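Local coordinates for protein Bpsl1147 (Burkholderia pseudomallei, PDB 5A4N) that probably binds DNA, as a dimeric member of the family of the transcriptional coactivator PC4, at residues I21-R26 / V34-V39; R29-V34 / I56-L61. All coordinates share one frame; numbering follows the deposited sequence.

Contact 1 (21-26 / 34-39) lies at the heart of the chain, where two central strands of the antiparallel sheet pair. Contact 2 (29-34 / 56-61) lies about 12 Å from it, centre to centre, and is only partly buried. Both use strand 31-41, and they share Val-34. Contact 1 holds that strand to strand 19-28; contact 2 holds its beginning to the end of strand 47-56 and the start of helix 58-70. A regular ladder and an ion-pair network dominate the first. The second has a single bridge, apolar packing and arginine stems at the surface. Both contacts touch the second subunit.

Contact 1 of 2, residues I21-R26 / V34-V39; sequences IRISHR and VDVRLV
Strands 21-26 and 34-39 run antiparallel, their axes 155° apart and 4.6 Å at closest approach, with Arg-22/Arg-37 and Ser-24/Asp-35 as hydrogen-bonded pairs. They belong to the beta hairpin of strands 19-28 and 31-41, in the middle of the four-stranded sheet of this PC4-family chain. Each of the two pairs has two backbone bonds. Arg-22 N gives the shortest, 2.7 Å to Arg-37 O. Ile-21, Ile-23, Val-34 and Val-36 share one face. Ile-21 CG2 meets Val-36 CG1 at 3.9 Å. Ile-23 CG2 runs alongside Val-34 CG1. Leu-68 of the second subunit packs on Val-34 and Val-36. His-25 NE2 is hydrogen-bonded to Ala-71 O of the second subunit.

The other face is polar. Arg-37 grips the Asp-35 carboxylate side-on: NH2 goes to OD1 at 2.7 Å and NE to OD2 at 2.9 Å. Both oxygens use their syn lone pairs and lie close to the Arg-37 guanidinium plane, which fixes the rotation of the carboxylate. Arg-26 comes in differently. Its bent chain sets one guanidinium face against the carboxylate, with Arg-26 NH1 2.9 Å from Asp-35 OD1. The oxygen sits well off the guanidinium plane, so this salt bridge is electrostatic and not a hydrogen bond. The shared carboxylate probably offsets the closeness of the two arginines. Arg-22 NE makes a salt bridge with Asp-12, and Val-39 CG2 sits over the centre of one face of the Arg-22 guanidinium. A water lies 2.6 Å from Asp-35 OD2 and is also hydrogen-bonded to Arg-22 O and Ser-24 OG.

Contact 2 of 2, residues R29-V34 / I56-L61; sequences RGRRYV and IRPELL
Val-34 and Ile-56 are joined by two backbone hydrogen bonds. Val-34 N donates to Ile-56 O at 2.9 Å, and Ile-56 N returns a bond of the same length to Val-34 O. They make an antiparallel hydrogen-bonded pair, the one bridge between these segments. Beyond it the chain of 56-61 turns into a helix, and Leu-60 N bonds back to Arg-57 O.

Apolar contacts lie on the side of Val-34 and Leu-61. The two side chains cross at about a right angle, with Val-34 CG2 3.9 Å from Leu-61 CD2. Leu-61 has CG anti to its backbone N (chi1 -165°), which brings both its methyls to Val-34. Ser-72 of the second subunit packs on Leu-61. The arrangement is a strand-to-helix junction of the PC4-like fold: strand 47-56, the last of the sheet, gives way to helix 58-70. Pro-58 CG rests 3.3 Å from Arg-32 O. That carbonyl oxygen is buried by the contact and has no polar partner in the model.

The Tyr-33 ring meets the aliphatic parts of Arg-31 and Arg-57. Arg-57 CB, at the base of its side chain, approaches Tyr-33 CE2 obliquely at 3.8 Å. Arg-31 CG lies over one face of the same ring, toward its rim. From there Arg-31 bends at chi3 and places NH1 3.7 Å from Arg-57 CD.

Charged groups meet within 56-61. Arg-57 NE forms a salt bridge with Glu-59 OE2 at 2.7 Å, meeting the oxygen from above the carboxylate plane. This probably eases the closeness of Arg-31, whose NH1 is 4.6 Å from Arg-57 NE. Leu-60 CD1 sits over the centre of one face of the Arg-57 guanidinium, and Arg-57 NH2 bonds to Lys-15 O of the second subunit.

Contact 1 of 2, residues I21-R26 / V34-V39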
loop_
_atom_site.group_PDB
_atom_site.type_symbol
_atom_site.label_atom_id
_atom_site.label_comp_id
_atom_site.label_asym_id
_atom_site.label_seq_id
_atom_site.Cartn_x
_atom_site.Cartn_y
_atom_site.Cartn_z
ATOM N N ILE A 21 0.394 9.530 -1.862
ATOM C CA ILE A 21 0.799 8.157 -1.962
ATOM C C ILE A 21 1.600 8.061 -3.221
ATOM O O ILE A 21 1.102 8.358 -4.291
ATOM C CB ILE A 21 -0.401 7.232 -2.028
ATOM C CG1 ILE A 21 -1.193 7.404 -0.747
ATOM C CG2 ILE A 21 0.050 5.786 -2.153
ATOM C CD1 ILE A 21 -2.644 7.025 -0.925
ATOM N N ARG A 22 2.851 7.662 -3.090
ATOM C CA ARG A 22 3.731 7.506 -4.214
ATOM C C ARG A 22 3.900 6.027 -4.545
ATOM O O ARG A 22 4.202 5.217 -3.663
ATOM C CB ARG A 22 5.068 8.121 -3.846
ATOM C CG ARG A 22 6.134 8.071 -4.934
ATOM C CD ARG A 22 7.166 9.183 -4.684
ATOM N NE ARG A 22 6.583 10.536 -4.801
ATOM C CZ ARG A 22 7.189 11.668 -4.407
ATOM N NH1 ARG A 22 8.404 11.613 -3.851
ATOM N NH2 ARG A 22 6.589 12.849 -4.557
ATOM N N ILE A 23 3.655 5.686 -5.807
ATOM C CA ILE A 23 3.895 4.355 -6.335
ATOM C C ILE A 23 5.116 4.445 -7.200
ATOM O O ILE A 23 5.127 5.192 -8.176
ATOM C CB ILE A 23 2.705 3.856 -7.164
ATOM C CG1 ILE A 23 1.483 3.812 -6.267
ATOM C CG2 ILE A 23 3.014 2.470 -7.739
ATOM C CD1 ILE A 23 0.212 3.667 -6.975
ATOM N N SER A 24 6.155 3.708 -6.836
ATOM C CA SER A 24 7.419 3.760 -7.564
ATOM C C SER A 24 7.991 2.356 -7.863
ATOM O O SER A 24 7.575 1.370 -7.261
ATOM C CB SER A 24 8.403 4.595 -6.726
ATOM O OG SER A 24 8.670 3.886 -5.550
ATOM N N HIS A 25 8.863 2.250 -8.860
ATOM C CA HIS A 25 9.701 1.070 -9.021
ATOM C C HIS A 25 10.969 1.316 -8.257
ATOM O O HIS A 25 11.619 2.331 -8.482
ATOM C CB HIS A 25 10.144 0.858 -10.441
ATOM C CG HIS A 25 9.090 0.312 -11.326
ATOM N ND1 HIS A 25 8.890 0.775 -12.602
ATOM C CD2 HIS A 25 8.182 -0.673 -11.137
ATOM C CE1 HIS A 25 7.904 0.100 -13.169
ATOM N NE2 HIS A 25 7.454 -0.779 -12.300
ATOM N N ARG A 26 11.312 0.386 -7.383
ATOM C CA ARG A 26 12.533 0.435 -6.608
ATOM C C ARG A 26 13.270 -0.890 -6.801
ATOM O O ARG A 26 12.793 -1.937 -6.389
ATOM C CB ARG A 26 12.235 0.598 -5.122
ATOM C CG ARG A 26 11.719 1.945 -4.672
ATOM C CD ARG A 26 12.516 2.508 -3.488
ATOM N NE ARG A 26 12.722 1.580 -2.359
ATOM C CZ ARG A 26 12.149 1.670 -1.147
ATOM N NH1 ARG A 26 11.292 2.652 -0.844
ATOM N NH2 ARG A 26 12.436 0.760 -0.214
ATOM N N VAL A 34 7.598 -3.038 -6.570
ATOM C CA VAL A 34 6.680 -1.913 -6.606
ATOM C C VAL A 34 6.492 -1.349 -5.186
ATOM O O VAL A 34 6.008 -2.015 -4.315
ATOM C CB VAL A 34 5.359 -2.365 -7.223
ATOM C CG1 VAL A 34 4.377 -1.213 -7.222
ATOM C CG2 VAL A 34 5.626 -2.833 -8.664
ATOM N N ASP A 35 6.910 -0.126 -4.965
ATOM C CA ASP A 35 6.908 0.461 -3.649
ATOM C C ASP A 35 5.714 1.384 -3.620
ATOM O O ASP A 35 5.531 2.186 -4.530
ATOM C CB ASP A 35 8.203 1.244 -3.476
ATOM C CG ASP A 35 8.369 1.814 -2.089
ATOM O OD1 ASP A 35 8.858 1.072 -1.226
ATOM O OD2 ASP A 35 8.040 3.003 -1.848
ATOM N N VAL A 36 4.861 1.205 -2.640
ATOM C CA VAL A 36 3.694 2.039 -2.459
ATOM C C VAL A 36 3.852 2.740 -1.105
ATOM O O VAL A 36 3.882 2.089 -0.096
ATOM C CB VAL A 36 2.442 1.179 -2.448
ATOM C CG1 VAL A 36 1.227 2.069 -2.359
ATOM C CG2 VAL A 36 2.408 0.308 -3.701
ATOM N N ARG A 37 3.968 4.051 -1.080
ATOM C CA ARG A 37 4.429 4.715 0.134
ATOM C C ARG A 37 3.793 6.072 0.360
ATOM O O ARG A 37 3.590 6.848 -0.571
ATOM C CB ARG A 37 5.952 4.858 0.061
ATOM C CG ARG A 37 6.670 5.217 1.364
ATOM C CD ARG A 37 8.181 5.050 1.197
ATOM N NE ARG A 37 8.433 3.649 0.919
ATOM C CZ ARG A 37 8.542 2.691 1.832
ATOM N NH1 ARG A 37 8.539 2.957 3.127
ATOM N NH2 ARG A 37 8.726 1.455 1.442
ATOM N N LEU A 38 3.482 6.355 1.619
ATOM C CA LEU A 38 3.117 7.705 2.042
ATOM C C LEU A 38 4.332 8.660 2.045
ATOM O O LEU A 38 5.371 8.383 2.672
ATOM C CB LEU A 38 2.475 7.634 3.418
ATOM C CG LEU A 38 1.964 8.933 4.039
ATOM C CD1 LEU A 38 0.756 9.449 3.273
ATOM C CD2 LEU A 38 1.625 8.673 5.501
ATOM N N VAL A 39 4.215 9.762 1.323
ATOM C CA VAL A 39 5.225 10.802 1.321
ATOM C C VAL A 39 4.588 12.102 1.831
ATOM O O VAL A 39 3.437 12.404 1.511
ATOM C CB VAL A 39 5.900 10.957 -0.060
ATOM C CG1 VAL A 39 6.321 9.589 -0.608
ATOM C CG2 VAL A 39 5.020 11.677 -1.044
HETATM O O HOH W 1 7.106 4.824 -3.489
#

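Contact 2 of 2, residues R29-V34 / I56-L61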
loop_
_atom_site.group_PDB
_atom_site.type_symbol
_atom_site.label_atom_id
_atom_site.label_comp_id
_atom_site.label_asym_id
_atom_site.label_seq_id
_atom_site.Cartn_x
_atom_site.Cartn_y
_atom_site.Cartn_z
ATOM N N ARG A 29 18.682 -5.450 -4.942
ATOM C CA ARG A 29 19.433 -6.675 -5.109
ATOM C C ARG A 29 18.965 -7.526 -6.264
ATOM O O ARG A 29 18.887 -8.737 -6.130
ATOM C CB ARG A 29 19.456 -7.476 -3.810
ATOM C CG ARG A 29 20.066 -6.649 -2.693
ATOM C CD ARG A 29 20.446 -7.459 -1.506
ATOM N NE ARG A 29 21.050 -6.597 -0.519
ATOM C CZ ARG A 29 21.379 -6.997 0.696
ATOM N NH1 ARG A 29 21.184 -8.265 1.041
ATOM N NH2 ARG A 29 21.989 -6.162 1.537
ATOM N N GLY A 30 18.707 -6.882 -7.396
ATOM C CA GLY A 30 18.435 -7.599 -8.625
ATOM C C GLY A 30 16.967 -7.842 -8.890
ATOM O O GLY A 30 16.636 -8.424 -9.888
ATOM N N ARG A 31 16.088 -7.406 -8.003
ATOM C CA ARG A 31 14.654 -7.532 -8.223
ATOM C C ARG A 31 13.975 -6.155 -8.237
ATOM O O ARG A 31 14.308 -5.308 -7.423
ATOM C CB ARG A 31 14.056 -8.384 -7.110
ATOM C CG ARG A 31 12.525 -8.339 -7.064
ATOM C CD ARG A 31 11.960 -9.538 -6.301
ATOM N NE ARG A 31 12.372 -10.793 -6.934
ATOM C CZ ARG A 31 12.261 -12.004 -6.393
ATOM N NH1 ARG A 31 11.742 -12.176 -5.180
ATOM N NH2 ARG A 31 12.677 -13.060 -7.088
ATOM N N ARG A 32 13.010 -5.934 -9.135
ATOM C CA ARG A 32 12.331 -4.639 -9.214
ATOM C C ARG A 32 11.014 -4.651 -8.440
ATOM O O ARG A 32 10.018 -5.106 -8.956
ATOM C CB ARG A 32 12.026 -4.221 -10.671
ATOM C CG ARG A 32 11.593 -2.758 -10.788
ATOM C CD ARG A 32 11.371 -2.289 -12.217
ATOM N NE ARG A 32 10.179 -2.893 -12.798
ATOM C CZ ARG A 32 9.790 -2.748 -14.072
ATOM N NH1 ARG A 32 10.484 -1.985 -14.925
ATOM N NH2 ARG A 32 8.665 -3.338 -14.496
ATOM N N TYR A 33 11.008 -4.119 -7.226
ATOM C CA TYR A 33 9.799 -4.056 -6.403
ATOM C C TYR A 33 8.901 -2.889 -6.801
ATOM O O TYR A 33 9.381 -1.874 -7.264
ATOM C CB TYR A 33 10.178 -3.936 -4.919
ATOM C CG TYR A 33 10.899 -5.161 -4.402
ATOM C CD1 TYR A 33 12.268 -5.316 -4.572
ATOM C CD2 TYR A 33 10.205 -6.177 -3.770
ATOM C CE1 TYR A 33 12.936 -6.422 -4.095
ATOM C CE2 TYR A 33 10.862 -7.319 -3.331
ATOM C CZ TYR A 33 12.246 -7.413 -3.486
ATOM O OH TYR A 33 12.916 -8.525 -3.044
ATOM N N VAL A 34 7.598 -3.038 -6.570
ATOM C CA VAL A 34 6.680 -1.913 -6.606
ATOM C C VAL A 34 6.492 -1.349 -5.186
ATOM O O VAL A 34 6.008 -2.015 -4.315
ATOM C CB VAL A 34 5.359 -2.365 -7.223
ATOM C CG1 VAL A 34 4.377 -1.213 -7.222
ATOM C CG2 VAL A 34 5.626 -2.833 -8.664
ATOM N N ILE A 56 6.042 -4.512 -2.925
ATOM C CA ILE A 56 5.305 -5.593 -3.575
ATOM C C ILE A 56 6.184 -6.188 -4.662
ATOM O O ILE A 56 6.543 -5.517 -5.626
ATOM C CB ILE A 56 3.979 -5.083 -4.179
ATOM C CG1 ILE A 56 3.203 -4.283 -3.132
ATOM C CG2 ILE A 56 3.179 -6.262 -4.681
ATOM C CD1 ILE A 56 2.037 -3.500 -3.671
ATOM N N ARG A 57 6.520 -7.460 -4.552
ATOM C CA ARG A 57 7.280 -8.037 -5.603
ATOM C C ARG A 57 6.318 -8.333 -6.777
ATOM O O ARG A 57 5.118 -8.542 -6.576
ATOM C CB ARG A 57 8.066 -9.240 -5.139
ATOM C CG ARG A 57 7.233 -10.417 -4.741
ATOM C CD ARG A 57 8.136 -11.616 -4.446
ATOM N NE ARG A 57 7.308 -12.752 -4.122
ATOM C CZ ARG A 57 6.927 -13.064 -2.885
ATOM N NH1 ARG A 57 7.298 -12.345 -1.851
ATOM N NH2 ARG A 57 6.169 -14.121 -2.696
ATOM N N PRO A 58 6.841 -8.303 -8.000
ATOM C CA PRO A 58 6.015 -8.325 -9.183
ATOM C C PRO A 58 5.041 -9.491 -9.243
ATOM O O PRO A 58 3.898 -9.288 -9.628
ATOM C CB PRO A 58 7.038 -8.418 -10.305
ATOM C CG PRO A 58 8.224 -7.725 -9.774
ATOM C CD PRO A 58 8.264 -8.147 -8.341
ATOM N N GLU A 59 5.451 -10.673 -8.809
ATOM C CA GLU A 59 4.553 -11.816 -8.857
ATOM C C GLU A 59 3.306 -11.692 -7.977
ATOM O O GLU A 59 2.403 -12.438 -8.180
ATOM C CB GLU A 59 5.284 -13.112 -8.556
ATOM C CG GLU A 59 5.733 -13.203 -7.114
ATOM C CD GLU A 59 6.101 -14.603 -6.643
ATOM O OE1 GLU A 59 5.294 -15.525 -6.882
ATOM O OE2 GLU A 59 7.163 -14.759 -5.980
ATOM N N LEU A 60 3.254 -10.760 -7.009
ATOM C CA LEU A 60 2.072 -10.572 -6.135
ATOM C C LEU A 60 1.181 -9.409 -6.557
ATOM O O LEU A 60 0.072 -9.228 -6.057
ATOM C CB LEU A 60 2.532 -10.278 -4.702
ATOM C CG LEU A 60 3.444 -11.314 -4.089
ATOM C CD1 LEU A 60 3.766 -10.853 -2.674
ATOM C CD2 LEU A 60 2.754 -12.661 -4.107
ATOM N N LEU A 61 1.666 -8.633 -7.513
ATOM C CA LEU A 61 1.003 -7.412 -7.904
ATOM C C LEU A 61 -0.386 -7.677 -8.457
ATOM O O LEU A 61 -1.339 -7.013 -8.055
ATOM C CB LEU A 61 1.900 -6.701 -8.894
ATOM C CG LEU A 61 1.692 -5.265 -9.250
ATOM C CD1 LEU A 61 1.748 -4.336 -8.068
ATOM C CD2 LEU A 61 2.800 -4.937 -10.254
#